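Local coordinates for core protein VP4 (Bluetongue virus, PDB 2JHP) that acts as a multifunctional RNA-capping enzyme and is one of the five proteins that form the inner capsid of the virus, at residues A[123-128]-A[407-412]; A[137-142]-A[148-153]; A[426-429]-A[433-436]; A[472-477]-A[483-488]. All blocks are in the same frame, centred on the assembly; numbering follows the deposited sequence.

Contacts 1, 2 and 3 all reach one seven-stranded mixed sheet, and contacts 1 and 2 also touch the same S-adenosyl-L-homocysteine. Contact 1 lies between the other two, its centre about 10 Å from each. It meets contact 2 where Phe126 CZ lies 3.5 Å from Thr139 O, and contact 3 through the probable hydrogen bond between Asp408 N and Ile433 O, 2.8 Å, across neighbouring parallel strands. Contact 4 also meets helix 114-128, where Leu477 CD2 approaches Tyr124 CD1 to 3.5 Å. Contacts 2 and 4 are the most distant pair, with centres about 23 Å apart. Separate guanines sit beside contacts 1 and 2.

Contact 1. Residues A[123-128]-A[407-412]; sequences NYAFKM and ADLFYL. With SAH (S-adenosyl-L-homocysteine), chain B; GUN (guanine), chain E.
Leu409, which touches Ala125 through its side chain, gives its carbonyl O to the amino N of S-adenosyl-L-homocysteine at 2.5 Å, a short hydrogen bond. The mixed sheet that contains strands 131-132, 406-408 and 433-437 has the strand order 3-2-1-4-5-7-6 of class I methyltransferases, and Leu409 belongs to the ligand-binding segment that follows Ala407. Between segments 123-128 and 407-412 the packing runs through one helix methyl: Ala125 CB is 3.9 Å from Ala407 CB and 3.9 Å from Leu409 CD1. With CG anti to its own carbonyl carbon (chi1 -63°) and an extended chi2 (165°), Leu409 carries CD1 to the helix while its carbonyl serves the ligand.

The next two residues bind with flat groups. Guanine N1 stands over one face of the Phe410 ring, toward the rim, while the carboxylate O of S-adenosyl-L-homocysteine lies at the ring edge, in plane. Tyr411 runs obliquely along the adenine, CD1 reaching its C5 at 3.4 Å. Tyr411 OH donates to Asp408 OD1 at 2.7 Å. Arg406 forms a salt bridge with the same oxygen, so two groups grip it; the hydroxyl meets it on the anti side, 18° out of the carboxylate plane.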
# COMPACT_ATOMS: atom_id res chain seq x y z
N ASN A 123 5.73 -4.37 3.89
CA ASN A 123 6.22 -5.57 4.53
C ASN A 123 7.03 -5.25 5.75
O ASN A 123 6.84 -5.86 6.76
CB ASN A 123 6.96 -6.48 3.55
CG ASN A 123 6.03 -7.06 2.47
OD1 ASN A 123 4.80 -6.92 2.53
ND2 ASN A 123 6.63 -7.71 1.48
N TYR A 124 7.88 -4.23 5.67
CA TYR A 124 8.59 -3.73 6.85
C TYR A 124 7.58 -3.36 7.94
O TYR A 124 7.79 -3.69 9.13
CB TYR A 124 9.48 -2.53 6.49
CG TYR A 124 9.96 -1.72 7.69
CD1 TYR A 124 11.08 -2.12 8.43
CD2 TYR A 124 9.29 -0.55 8.08
CE1 TYR A 124 11.52 -1.38 9.53
CE2 TYR A 124 9.73 0.21 9.18
CZ TYR A 124 10.84 -0.22 9.90
OH TYR A 124 11.27 0.52 11.00
N ALA A 125 6.49 -2.71 7.52
CA ALA A 125 5.45 -2.25 8.43
C ALA A 125 4.67 -3.38 9.10
O ALA A 125 4.21 -3.22 10.24
CB ALA A 125 4.49 -1.27 7.74
N PHE A 126 4.51 -4.51 8.41
CA PHE A 126 3.82 -5.66 9.01
C PHE A 126 4.71 -6.31 10.06
O PHE A 126 4.21 -6.93 11.00
CB PHE A 126 3.40 -6.68 7.96
CG PHE A 126 2.15 -6.31 7.20
CD1 PHE A 126 2.19 -6.09 5.82
CD2 PHE A 126 0.93 -6.17 7.87
CE1 PHE A 126 1.03 -5.74 5.12
CE2 PHE A 126 -0.25 -5.82 7.16
CZ PHE A 126 -0.19 -5.60 5.78
N LYS A 127 6.02 -6.14 9.89
CA LYS A 127 7.00 -6.67 10.85
C LYS A 127 7.07 -5.80 12.09
O LYS A 127 7.33 -6.30 13.19
CB LYS A 127 8.39 -6.80 10.22
CG LYS A 127 8.48 -7.79 9.06
CD LYS A 127 8.03 -9.18 9.50
CE LYS A 127 7.96 -10.16 8.35
NZ LYS A 127 7.14 -11.36 8.73
N MET A 128 6.82 -4.50 11.93
CA MET A 128 7.03 -3.55 13.01
C MET A 128 5.78 -2.91 13.61
O MET A 128 5.88 -2.19 14.60
CB MET A 128 8.02 -2.46 12.58
CG MET A 128 9.35 -2.97 12.04
SD MET A 128 10.36 -3.76 13.30
CE MET A 128 11.84 -4.12 12.36
N ALA A 407 1.36 2.25 11.57
CA ALA A 407 1.91 2.55 10.25
C ALA A 407 0.95 3.45 9.49
O ALA A 407 -0.27 3.37 9.66
CB ALA A 407 2.15 1.26 9.46
N ASP A 408 1.50 4.31 8.63
CA ASP A 408 0.69 5.36 7.99
C ASP A 408 1.04 5.56 6.51
O ASP A 408 1.52 6.61 6.08
CB ASP A 408 0.80 6.65 8.81
CG ASP A 408 0.13 6.52 10.17
OD1 ASP A 408 -1.09 6.78 10.26
OD2 ASP A 408 0.83 6.15 11.15
N LEU A 409 0.79 4.51 5.74
CA LEU A 409 1.32 4.40 4.40
C LEU A 409 0.35 4.93 3.33
O LEU A 409 -0.82 4.54 3.29
CB LEU A 409 1.73 2.95 4.12
CG LEU A 409 2.85 2.35 4.99
CD1 LEU A 409 2.91 0.85 4.88
CD2 LEU A 409 4.18 2.96 4.61
N PHE A 410 0.84 5.86 2.51
CA PHE A 410 0.20 6.31 1.29
C PHE A 410 -1.22 6.84 1.48
O PHE A 410 -2.15 6.34 0.87
CB PHE A 410 0.20 5.21 0.20
CG PHE A 410 1.54 4.59 -0.06
CD1 PHE A 410 1.81 3.31 0.39
CD2 PHE A 410 2.52 5.29 -0.75
CE1 PHE A 410 3.04 2.73 0.16
CE2 PHE A 410 3.76 4.71 -1.00
CZ PHE A 410 4.02 3.43 -0.54
N TYR A 411 -1.37 7.86 2.33
CA TYR A 411 -2.67 8.45 2.53
C TYR A 411 -2.60 9.89 3.03
O TYR A 411 -3.41 10.73 2.64
CB TYR A 411 -3.54 7.57 3.46
CG TYR A 411 -3.38 7.78 4.96
CD1 TYR A 411 -4.11 8.77 5.62
CD2 TYR A 411 -2.52 6.97 5.71
CE1 TYR A 411 -3.98 8.96 7.00
CE2 TYR A 411 -2.38 7.15 7.10
CZ TYR A 411 -3.11 8.14 7.74
OH TYR A 411 -2.98 8.35 9.09
N LEU A 412 -1.62 10.16 3.89
CA LEU A 412 -1.47 11.49 4.50
C LEU A 412 -1.76 12.67 3.56
O LEU A 412 -2.60 13.52 3.87
CB LEU A 412 -0.07 11.64 5.10
CG LEU A 412 0.16 11.37 6.60
CD1 LEU A 412 -1.08 10.95 7.36
CD2 LEU A 412 1.28 10.38 6.81
N SAH B . -2.46 2.65 2.96
CA SAH B . -2.67 1.76 1.77
CB SAH B . -3.59 2.33 0.69
CG SAH B . -3.75 3.83 0.53
SD SAH B . -5.14 4.20 -0.57
C SAH B . -1.36 1.27 1.17
O SAH B . -0.44 0.91 1.90
OXT SAH B . -1.22 1.19 -0.05
C5' SAH B . -5.55 5.66 0.44
C4' SAH B . -6.75 5.43 1.34
O4' SAH B . -6.63 6.18 2.54
C3' SAH B . -8.07 5.85 0.69
O3' SAH B . -9.02 4.85 1.00
C2' SAH B . -8.45 7.14 1.40
O2' SAH B . -9.83 7.31 1.54
C1' SAH B . -7.80 6.94 2.77
N9 SAH B . -7.53 8.21 3.48
C8 SAH B . -7.11 9.40 2.93
N7 SAH B . -6.98 10.32 3.92
C5 SAH B . -7.31 9.74 5.10
C6 SAH B . -7.36 10.20 6.42
N6 SAH B . -7.02 11.46 6.70
N1 SAH B . -7.73 9.35 7.44
C2 SAH B . -8.07 8.04 7.15
N3 SAH B . -8.03 7.57 5.85
C4 SAH B . -7.66 8.41 4.84
N9 GUN E . 0.78 0.14 -3.58
C8 GUN E . -0.52 0.40 -3.41
N7 GUN E . -0.74 1.70 -3.60
C5 GUN E . 0.43 2.28 -3.90
C6 GUN E . 0.80 3.59 -4.19
O6 GUN E . -0.03 4.50 -4.21
N1 GUN E . 2.14 3.88 -4.47
C2 GUN E . 3.07 2.82 -4.44
N2 GUN E . 4.34 3.05 -4.70
N3 GUN E . 2.67 1.57 -4.15
C4 GUN E . 1.39 1.28 -3.88

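Contact 2. Residues A[137-142]-A[148-153]; sequences AETLND and HKIYGM. With SAH (S-adenosyl-L-homocysteine), chain B; GUN (guanine), chain D.
Thr139 faces two ways: its methyl CG2 presses on Ile150 CD1 at 3.6 Å, while its hydroxyl turns back to the side chain of the residue just before it. Thr139 OG1 donates to Glu138 OE2 at 2.6 Å, and OE2 accepts with its anti lone pair. The backbone N of Thr139 adds a weak bond to OE2, and the N of Glu136 a further one. Glu138 can fold back like this because its CG sits between the backbone N and the carbonyl carbon (chi1 87°) and its chain bends again at chi2.

Helix 137-141 and strand 149-152 belong to a beta-alpha-beta unit that starts with strand 131-132, and the helix packs on the second strand through aliphatic groups alone. Ile150 is the strand's contribution: its CG2 meets Leu140 CD2 at 3.8 Å, and both helix side chains cross it obliquely. Phe132 and Phe126 close around Thr139.

Ligands bind beyond this apolar patch. Asn141 ND2 donates to N7 of one guanine at 3.2 Å with an angle of 167°, and Met153 O accepts from the ribose O2' of S-adenosyl-L-homocysteine at 3.0 Å. Glu138 OE2 lies 3.1 Å from CA of that ligand. The donors converging on this oxygen therefore limit rotation of the carboxylate, holding it beside the homocysteine end.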
# COMPACT_ATOMS: atom_id res chain seq x y z
N ALA A 137 -8.02 -2.74 0.52
CA ALA A 137 -7.86 -4.19 0.28
C ALA A 137 -6.42 -4.69 0.27
O ALA A 137 -6.17 -5.80 0.73
CB ALA A 137 -8.58 -4.61 -1.00
N GLU A 138 -5.48 -3.89 -0.25
CA GLU A 138 -4.05 -4.28 -0.26
C GLU A 138 -3.48 -4.59 1.13
O GLU A 138 -2.62 -5.46 1.27
CB GLU A 138 -3.18 -3.24 -0.97
CG GLU A 138 -2.69 -2.11 -0.07
CD GLU A 138 -3.80 -1.15 0.31
OE1 GLU A 138 -4.41 -0.58 -0.61
OE2 GLU A 138 -4.07 -0.97 1.51
N THR A 139 -3.96 -3.88 2.15
CA THR A 139 -3.49 -4.09 3.51
C THR A 139 -4.15 -5.32 4.13
O THR A 139 -3.45 -6.16 4.71
CB THR A 139 -3.68 -2.85 4.39
OG1 THR A 139 -3.06 -1.74 3.75
CG2 THR A 139 -3.00 -3.06 5.74
N LEU A 140 -5.47 -5.41 4.01
CA LEU A 140 -6.22 -6.58 4.47
C LEU A 140 -5.63 -7.88 3.92
O LEU A 140 -5.42 -8.84 4.66
CB LEU A 140 -7.70 -6.47 4.08
CG LEU A 140 -8.57 -5.41 4.74
CD1 LEU A 140 -9.94 -5.41 4.13
CD2 LEU A 140 -8.69 -5.68 6.24
N ASN A 141 -5.37 -7.89 2.62
CA ASN A 141 -4.81 -9.05 1.93
C ASN A 141 -3.53 -9.63 2.52
O ASN A 141 -3.32 -10.84 2.45
CB ASN A 141 -4.59 -8.73 0.46
CG ASN A 141 -5.85 -8.81 -0.34
OD1 ASN A 141 -6.89 -9.23 0.16
ND2 ASN A 141 -5.78 -8.39 -1.60
N ASP A 142 -2.67 -8.79 3.09
CA ASP A 142 -1.42 -9.29 3.64
C ASP A 142 -1.36 -9.25 5.17
O ASP A 142 -0.29 -9.45 5.76
CB ASP A 142 -0.23 -8.54 3.02
CG ASP A 142 -0.13 -8.74 1.51
OD1 ASP A 142 -0.24 -9.88 1.05
OD2 ASP A 142 0.06 -7.74 0.78
N HIS A 148 -2.73 -7.76 13.57
CA HIS A 148 -2.83 -6.42 13.01
C HIS A 148 -4.25 -5.86 13.14
O HIS A 148 -5.23 -6.60 13.06
CB HIS A 148 -2.40 -6.41 11.55
CG HIS A 148 -1.07 -7.05 11.30
ND1 HIS A 148 0.12 -6.35 11.39
CD2 HIS A 148 -0.74 -8.32 10.98
CE1 HIS A 148 1.12 -7.17 11.12
NE2 HIS A 148 0.63 -8.37 10.87
N LYS A 149 -4.33 -4.55 13.36
CA LYS A 149 -5.57 -3.79 13.41
C LYS A 149 -5.56 -2.85 12.20
O LYS A 149 -4.68 -1.98 12.09
CB LYS A 149 -5.67 -2.98 14.71
CG LYS A 149 -5.57 -3.81 16.01
CD LYS A 149 -6.76 -4.74 16.18
CE LYS A 149 -6.48 -5.82 17.22
NZ LYS A 149 -7.35 -7.02 17.04
N ILE A 150 -6.52 -3.05 11.30
CA ILE A 150 -6.54 -2.35 10.01
C ILE A 150 -7.63 -1.29 9.96
O ILE A 150 -8.83 -1.60 10.00
CB ILE A 150 -6.72 -3.35 8.84
CG1 ILE A 150 -5.68 -4.49 8.87
CG2 ILE A 150 -6.75 -2.62 7.51
CD1 ILE A 150 -4.20 -4.07 8.99
N TYR A 151 -7.20 -0.03 9.88
CA TYR A 151 -8.09 1.13 9.82
C TYR A 151 -7.97 1.87 8.50
O TYR A 151 -6.98 1.75 7.76
CB TYR A 151 -7.75 2.13 10.91
CG TYR A 151 -7.70 1.56 12.32
CD1 TYR A 151 -6.47 1.33 12.95
CD2 TYR A 151 -8.87 1.28 13.03
CE1 TYR A 151 -6.42 0.83 14.25
CE2 TYR A 151 -8.80 0.77 14.34
CZ TYR A 151 -7.58 0.55 14.92
OH TYR A 151 -7.55 0.05 16.19
N GLY A 152 -8.98 2.67 8.23
CA GLY A 152 -9.07 3.46 7.00
C GLY A 152 -10.40 4.16 6.87
O GLY A 152 -11.23 4.14 7.79
N MET A 153 -10.59 4.80 5.73
CA MET A 153 -11.88 5.38 5.35
C MET A 153 -12.14 5.05 3.88
O MET A 153 -12.05 5.92 3.01
CB MET A 153 -11.90 6.89 5.62
CG MET A 153 -11.46 7.25 7.02
SD MET A 153 -11.90 8.91 7.48
CE MET A 153 -13.53 8.64 8.19
N SAH B . -2.46 2.65 2.96
CA SAH B . -2.67 1.76 1.77
CB SAH B . -3.59 2.33 0.69
CG SAH B . -3.75 3.83 0.53
SD SAH B . -5.14 4.20 -0.57
C SAH B . -1.36 1.27 1.17
O SAH B . -0.44 0.91 1.90
OXT SAH B . -1.22 1.19 -0.05
C5' SAH B . -5.55 5.66 0.44
C4' SAH B . -6.75 5.43 1.34
O4' SAH B . -6.63 6.18 2.54
C3' SAH B . -8.07 5.85 0.69
O3' SAH B . -9.02 4.85 1.00
C2' SAH B . -8.45 7.14 1.40
O2' SAH B . -9.83 7.31 1.54
C1' SAH B . -7.80 6.94 2.77
N9 SAH B . -7.53 8.21 3.48
C8 SAH B . -7.11 9.40 2.93
N7 SAH B . -6.98 10.32 3.92
C5 SAH B . -7.31 9.74 5.10
C6 SAH B . -7.36 10.20 6.42
N6 SAH B . -7.02 11.46 6.70
N1 SAH B . -7.73 9.35 7.44
C2 SAH B . -8.07 8.04 7.15
N3 SAH B . -8.03 7.57 5.85
C4 SAH B . -7.66 8.41 4.84
N9 GUN D . -10.22 -7.01 -4.10
C8 GUN D . -8.89 -7.09 -3.97
N7 GUN D . -8.58 -8.10 -3.16
C5 GUN D . -9.71 -8.68 -2.77
C6 GUN D . -9.98 -9.76 -1.94
O6 GUN D . -9.06 -10.39 -1.40
N1 GUN D . -11.32 -10.13 -1.73
C2 GUN D . -12.34 -9.37 -2.37
N2 GUN D . -13.60 -9.69 -2.19
N3 GUN D . -12.04 -8.33 -3.17
C4 GUN D . -10.76 -7.98 -3.37

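Contact 3. Residues A[426-429]-A[433-436]; sequences EVMK and IATA
No ring, amide or carboxylate takes part where Met428 meets Ala434 and Ala436; the contact has neither faces nor edges, only a thioether chain laid over two methyl groups. The sulfur does the closer touching, with Met428 SD 3.9 Å from Ala436 CB. Nearer the helix the fit is looser, Met428 CG standing 4.4 Å from Ala434 CB. Although the CA atoms of Met428 and Ala434 are the nearest pair of the two backbones, at 5.9 Å, the methionine reaches on to the alanine two residues further along. Its CG is anti to the carbonyl carbon (chi1 -49°), the chain runs extended through chi2, and a bend at chi3 (-35°) takes CE off the line, leaving SD as the atom that meets Ala436.

The two alanine methyls are 7.0 Å apart, CB of Ala434 to CB of Ala436, and project from the same side of strand 433-437, as alternate residues of a strand do. Helix 421-430 is the helix of the beta-alpha-beta unit that links strand 406-408 to strand 433-437 in this methyltransferase-like sheet. Ile433 and Thr435 point to the other side, where both pack on Leu121 of helix 114-128, so the two helices cover opposite faces of the strand. On the helix 421-430 side, Met428 also touches Ser502 of the antiparallel neighbour 499-503, and Val427 packs on Arg406 and Asp408. From strand 433-437, Thr435 OG1 is hydrogen-bonded to Phe410 N, tying the ligand-binding loop to the sheet beneath it.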
# COMPACT_ATOMS: atom_id res chain seq x y z
N GLU A 426 2.39 15.64 12.94
CA GLU A 426 2.14 14.98 14.22
C GLU A 426 2.10 13.46 14.05
O GLU A 426 2.59 12.73 14.91
CB GLU A 426 0.84 15.49 14.85
CG GLU A 426 0.77 15.38 16.37
CD GLU A 426 1.09 16.70 17.08
OE1 GLU A 426 0.56 17.75 16.65
OE2 GLU A 426 1.85 16.68 18.09
N VAL A 427 1.55 12.98 12.94
CA VAL A 427 1.62 11.55 12.61
C VAL A 427 3.05 11.09 12.31
O VAL A 427 3.52 10.09 12.86
CB VAL A 427 0.68 11.18 11.44
CG1 VAL A 427 0.95 9.76 10.98
CG2 VAL A 427 -0.76 11.34 11.85
N MET A 428 3.75 11.83 11.45
CA MET A 428 5.13 11.50 11.08
C MET A 428 6.13 11.53 12.27
O MET A 428 7.20 10.93 12.21
CB MET A 428 5.61 12.39 9.92
CG MET A 428 4.62 12.44 8.74
SD MET A 428 5.32 12.82 7.11
CE MET A 428 6.62 13.97 7.52
N LYS A 429 5.75 12.20 13.36
CA LYS A 429 6.57 12.24 14.56
C LYS A 429 6.46 10.94 15.39
O LYS A 429 7.38 10.59 16.13
CB LYS A 429 6.18 13.48 15.39
CG LYS A 429 6.91 13.76 16.67
CD LYS A 429 6.33 15.08 17.18
CE LYS A 429 7.14 15.74 18.27
NZ LYS A 429 6.47 15.46 19.57
N ILE A 433 6.24 3.96 10.44
CA ILE A 433 6.56 4.21 9.04
C ILE A 433 5.41 4.99 8.43
O ILE A 433 4.26 4.56 8.46
CB ILE A 433 6.86 2.91 8.22
CG1 ILE A 433 7.27 3.29 6.79
CG2 ILE A 433 5.70 1.93 8.26
CD1 ILE A 433 7.94 2.19 5.99
N ALA A 434 5.74 6.16 7.90
CA ALA A 434 4.74 7.01 7.25
C ALA A 434 5.29 7.57 5.94
O ALA A 434 6.51 7.71 5.77
CB ALA A 434 4.32 8.13 8.20
N THR A 435 4.40 7.85 5.00
CA THR A 435 4.80 8.45 3.72
C THR A 435 4.08 9.77 3.47
O THR A 435 2.96 9.97 3.91
CB THR A 435 4.51 7.53 2.52
OG1 THR A 435 3.12 7.20 2.50
CG2 THR A 435 5.35 6.27 2.58
N ALA A 436 4.76 10.65 2.74
CA ALA A 436 4.18 11.90 2.29
C ALA A 436 4.67 12.24 0.89
O ALA A 436 5.86 12.13 0.58
CB ALA A 436 4.51 13.03 3.26

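Contact 4. Residues A[472-477]-A[483-488]; sequences GAILFL and DIVKKD
Helix 470-480 is followed by a loop that doubles back along it, and the 483-488 part of that loop docks on the helix through Val485. Two helix residues three positions apart receive the valine. Leu477 CB meets Val485 CG2 at 3.7 Å, and Ile474 CG2 meets Val485 CG1 at 4.1 Å. The branches divide the work because CG1 of the valine stands anti to its backbone N (chi1 -174°) while CG2 lies beside that N. The Ile474 and Val485 side chains cross at about a right angle, so they meet by single methyls rather than lengthwise. No hydrogen bond crosses between the segments; they meet through apolar van der Waals contacts, with the CA atoms of Leu477 and Val485 6.0 Å apart.

Lys486 points away from the helix and forms a long salt bridge with Asp483, NZ to OD2 3.9 Å, within the loop itself. Ile484 reaches helix 114-128, where Ile484 CG2 lies 3.5 Å from Tyr124 CA and its CD1 packs on Lys127 CG. The same helix also packs on segment 472-477, where Ile474 touches Phe117, Ala120 and Leu121, while Ala473 and Phe476 turn to Val501 and Leu503 of strand 499-503.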
# COMPACT_ATOMS: atom_id res chain seq x y z
N GLY A 472 15.93 6.64 -0.77
CA GLY A 472 16.78 6.59 0.41
C GLY A 472 16.23 5.60 1.43
O GLY A 472 16.97 4.78 1.98
N ALA A 473 14.92 5.68 1.64
CA ALA A 473 14.22 4.84 2.59
C ALA A 473 14.37 3.37 2.26
O ALA A 473 14.59 2.55 3.16
CB ALA A 473 12.76 5.22 2.64
N ILE A 474 14.28 3.03 0.98
CA ILE A 474 14.41 1.65 0.54
C ILE A 474 15.86 1.16 0.72
O ILE A 474 16.09 0.07 1.22
CB ILE A 474 13.93 1.47 -0.91
CG1 ILE A 474 12.40 1.65 -1.01
CG2 ILE A 474 14.39 0.13 -1.50
CD1 ILE A 474 11.51 0.43 -0.62
N LEU A 475 16.81 1.98 0.30
CA LEU A 475 18.22 1.68 0.42
C LEU A 475 18.66 1.52 1.88
O LEU A 475 19.52 0.70 2.20
CB LEU A 475 19.02 2.80 -0.25
CG LEU A 475 19.53 2.60 -1.69
CD1 LEU A 475 19.19 1.23 -2.29
CD2 LEU A 475 19.08 3.73 -2.58
N PHE A 476 18.05 2.32 2.75
CA PHE A 476 18.25 2.17 4.18
C PHE A 476 17.79 0.79 4.65
O PHE A 476 18.51 0.12 5.40
CB PHE A 476 17.51 3.27 4.94
CG PHE A 476 17.82 3.29 6.41
CD1 PHE A 476 19.00 3.86 6.87
CD2 PHE A 476 16.94 2.73 7.33
CE1 PHE A 476 19.30 3.89 8.22
CE2 PHE A 476 17.23 2.76 8.68
CZ PHE A 476 18.41 3.35 9.12
N LEU A 477 16.61 0.37 4.21
CA LEU A 477 16.05 -0.92 4.60
C LEU A 477 16.76 -2.07 3.94
O LEU A 477 16.88 -3.13 4.54
CB LEU A 477 14.53 -0.99 4.32
CG LEU A 477 13.66 -0.02 5.13
CD1 LEU A 477 12.29 0.21 4.49
CD2 LEU A 477 13.54 -0.51 6.56
N ASP A 483 16.57 -9.16 4.79
CA ASP A 483 15.51 -10.06 4.30
C ASP A 483 14.10 -9.55 4.48
O ASP A 483 13.14 -10.27 4.21
CB ASP A 483 15.63 -11.47 4.87
CG ASP A 483 16.28 -12.44 3.89
OD1 ASP A 483 16.47 -13.62 4.27
OD2 ASP A 483 16.60 -12.04 2.75
N ILE A 484 13.97 -8.30 4.94
CA ILE A 484 12.72 -7.58 4.77
C ILE A 484 12.71 -6.97 3.37
O ILE A 484 11.74 -7.13 2.63
CB ILE A 484 12.47 -6.51 5.87
CG1 ILE A 484 12.43 -7.16 7.25
CG2 ILE A 484 11.14 -5.82 5.62
CD1 ILE A 484 12.15 -6.21 8.41
N VAL A 485 13.80 -6.30 3.00
CA VAL A 485 13.93 -5.70 1.66
C VAL A 485 15.21 -6.19 1.00
O VAL A 485 16.31 -5.77 1.37
CB VAL A 485 13.87 -4.14 1.69
CG1 VAL A 485 13.85 -3.56 0.29
CG2 VAL A 485 12.65 -3.64 2.46
N LYS A 486 15.06 -7.08 0.03
CA LYS A 486 16.18 -7.72 -0.64
C LYS A 486 16.90 -6.75 -1.58
O LYS A 486 16.33 -5.76 -2.02
CB LYS A 486 15.70 -8.93 -1.44
CG LYS A 486 15.11 -10.06 -0.62
CD LYS A 486 14.47 -11.07 -1.56
CE LYS A 486 13.46 -11.95 -0.84
NZ LYS A 486 14.12 -13.03 -0.07
N LYS A 487 18.17 -7.04 -1.89
CA LYS A 487 18.94 -6.23 -2.82
C LYS A 487 18.33 -6.23 -4.22
O LYS A 487 18.40 -5.23 -4.94
CB LYS A 487 20.39 -6.73 -2.90
CG LYS A 487 21.43 -5.82 -2.27
CD LYS A 487 21.79 -6.23 -0.86
CE LYS A 487 23.19 -5.73 -0.50
NZ LYS A 487 24.28 -6.62 -1.05
N ASP A 488 17.72 -7.36 -4.58
CA ASP A 488 17.21 -7.64 -5.92
C ASP A 488 15.83 -7.01 -6.24
O ASP A 488 15.32 -7.09 -7.37
CB ASP A 488 17.17 -9.16 -6.11
CG ASP A 488 17.12 -9.56 -7.54
OD1 ASP A 488 17.94 -9.08 -8.34
OD2 ASP A 488 16.25 -10.37 -7.87